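Local atomic coordinates of putative branched-chain-amino-acid aminotransferase (Thermotoga maritima MSB8, PDB entry 3CSW), a protein that probably catalyses the pyridoxal-phosphate-dependent transfer of an amino group between leucine, isoleucine or valine and 2-oxoglutarate, a step of branched-chain amino acid biosynthesis. Residues E206-L211 / A265-N270. Residues are numbered along the deposited sequence; the frame is centred on the assembly and turned at random.
Sequences ENVIKL and ATLMEN
Leu211 reaches out from helix 203-214 and sets its two methyls on helix 262-276 at successive turns. Leu211 CD2 lies 3.9 Å from Leu267 CD2 and also meets the backbone of that residue, 3.4 Å from Leu267 O. Leu211 CD1 sits 3.9 Å from Asn270 CB. With CG anti to the backbone N (chi1 173°), the isobutyl group of Leu211 points at the other helix, where it and the Leu267 side chain lie alongside each other, pointing opposite ways. One turn earlier Val208 adds a looser touch, Val208 CG1 to Leu267 CD1 at 4.4 Å. The two short helical segments are steeply inclined, at 111°, with axes 10.6 Å apart. Of the Asn270 side chain it is CB that meets the leucine; the amide turns back along its own helix, where Asn270 ND2 donates to Thr266 O over 2.8 Å, opposite the backbone N of Asn270 across that carbonyl's plane. Phe236 of strand 234-239 touches both Val208 and Leu267, and Leu211 also touches Phe274 of helix 262-276. Cut back to an alanine, Leu211 would probably leave a gap beside Leu267 and Asn270 CB and lose most of the apolar contact. Between these segments the contact is thus almost wholly apolar, with one methyl set on a backbone carbonyl, while the Asn270 ND2 donor is satisfied within its own helix.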
loop_
_atom_site.group_PDB
_atom_site.type_symbol
_atom_site.label_atom_id
_atom_site.label_comp_id
_atom_site.label_asym_id
_atom_site.label_seq_id
_atom_site.Cartn_x
_atom_site.Cartn_y
_atom_site.Cartn_z
ATOM N N GLU A 206 6.726 4.682 27.149
ATOM C CA GLU A 206 6.838 3.494 27.961
ATOM C C GLU A 206 6.536 3.805 29.425
ATOM O O GLU A 206 5.737 3.108 30.046
ATOM C CB GLU A 206 8.263 2.955 27.779
ATOM C CG GLU A 206 8.742 1.774 28.602
ATOM C CD GLU A 206 10.299 1.689 28.520
ATOM O OE1 GLU A 206 10.867 1.411 27.425
ATOM O OE2 GLU A 206 10.949 1.980 29.539
ATOM N N ASN A 207 7.169 4.856 29.956
ATOM C CA ASN A 207 6.961 5.306 31.334
ATOM C C ASN A 207 5.544 5.745 31.634
ATOM O O ASN A 207 5.028 5.471 32.729
ATOM C CB ASN A 207 7.936 6.428 31.691
ATOM C CG ASN A 207 9.297 5.898 32.117
ATOM O OD1 ASN A 207 9.418 5.205 33.128
ATOM N ND2 ASN A 207 10.324 6.254 31.374
ATOM N N VAL A 208 4.912 6.417 30.665
ATOM C CA VAL A 208 3.529 6.875 30.813
ATOM C C VAL A 208 2.568 5.685 30.857
ATOM O O VAL A 208 1.630 5.707 31.634
ATOM C CB VAL A 208 3.144 7.893 29.708
ATOM C CG1 VAL A 208 1.631 8.183 29.692
ATOM C CG2 VAL A 208 3.968 9.193 29.903
ATOM N N ILE A 209 2.816 4.653 30.047
ATOM C CA ILE A 209 1.996 3.422 30.062
ATOM C C ILE A 209 2.063 2.753 31.444
ATOM O O ILE A 209 1.022 2.365 32.030
ATOM C CB ILE A 209 2.406 2.438 28.918
ATOM C CG1 ILE A 209 2.009 3.028 27.561
ATOM C CG2 ILE A 209 1.739 1.049 29.084
ATOM C CD1 ILE A 209 2.594 2.320 26.354
ATOM N N LYS A 210 3.277 2.660 31.990
ATOM C CA LYS A 210 3.475 2.116 33.336
ATOM C C LYS A 210 2.836 2.983 34.412
ATOM O O LYS A 210 2.276 2.465 35.380
ATOM C CB LYS A 210 4.966 1.923 33.626
ATOM C CG LYS A 210 5.597 0.915 32.705
ATOM C CD LYS A 210 7.014 0.570 33.108
ATOM C CE LYS A 210 7.747 -0.094 31.927
ATOM N NZ LYS A 210 8.727 -1.126 32.347
ATOM N N LEU A 211 2.950 4.293 34.274
ATOM C CA LEU A 211 2.310 5.215 35.211
ATOM C C LEU A 211 0.798 5.067 35.145
ATOM O O LEU A 211 0.125 5.041 36.184
ATOM C CB LEU A 211 2.697 6.666 34.919
ATOM C CG LEU A 211 1.994 7.770 35.709
ATOM C CD1 LEU A 211 2.287 7.659 37.193
ATOM C CD2 LEU A 211 2.418 9.118 35.175
ATOM N N ALA A 265 -4.091 15.489 33.089
ATOM C CA ALA A 265 -3.687 16.253 34.266
ATOM C C ALA A 265 -3.109 15.357 35.370
ATOM O O ALA A 265 -2.103 15.707 35.957
ATOM C CB ALA A 265 -4.886 17.098 34.798
ATOM N N THR A 266 -3.727 14.213 35.650
ATOM C CA THR A 266 -3.190 13.290 36.636
ATOM C C THR A 266 -1.858 12.716 36.193
ATOM O O THR A 266 -0.928 12.581 36.998
ATOM C CB THR A 266 -4.098 12.092 36.865
ATOM O OG1 THR A 266 -5.450 12.530 36.913
ATOM C CG2 THR A 266 -3.749 11.417 38.192
ATOM N N LEU A 267 -1.774 12.342 34.921
ATOM C CA LEU A 267 -0.549 11.752 34.393
ATOM C C LEU A 267 0.591 12.766 34.450
ATOM O O LEU A 267 1.703 12.412 34.865
ATOM C CB LEU A 267 -0.742 11.190 32.970
ATOM C CG LEU A 267 -1.678 9.974 32.862
ATOM C CD1 LEU A 267 -2.115 9.708 31.416
ATOM C CD2 LEU A 267 -1.068 8.705 33.490
HETATM N N MSE A 268 0.335 14.022 34.088
HETATM C CA MSE A 268 1.446 14.980 34.051
HETATM C C MSE A 268 1.872 15.455 35.443
HETATM O O MSE A 268 3.034 15.744 35.652
HETATM C CB MSE A 268 1.231 16.125 33.033
HETATM C CG MSE A 268 0.298 17.204 33.376
HETATM SE SE MSE A 268 0.144 18.531 31.924
HETATM C CE MSE A 268 1.855 19.241 31.967
ATOM N N GLU A 269 0.964 15.478 36.413
ATOM C CA GLU A 269 1.372 15.830 37.760
ATOM C C GLU A 269 2.137 14.672 38.427
ATOM O O GLU A 269 3.079 14.908 39.181
ATOM C CB GLU A 269 0.197 16.355 38.597
ATOM C CG GLU A 269 -0.882 15.348 38.971
ATOM C CD GLU A 269 -2.171 16.006 39.537
ATOM O OE1 GLU A 269 -2.441 17.193 39.205
ATOM O OE2 GLU A 269 -2.923 15.319 40.288
ATOM N N ASN A 270 1.770 13.432 38.099
ATOM C CA ASN A 270 2.417 12.247 38.669
ATOM C C ASN A 270 3.648 11.745 37.928
ATOM O O ASN A 270 4.363 10.877 38.437
ATOM C CB ASN A 270 1.386 11.122 38.786
ATOM C CG ASN A 270 0.398 11.363 39.931
ATOM O OD1 ASN A 270 0.775 11.239 41.082
ATOM N ND2 ASN A 270 -0.849 11.714 39.618
#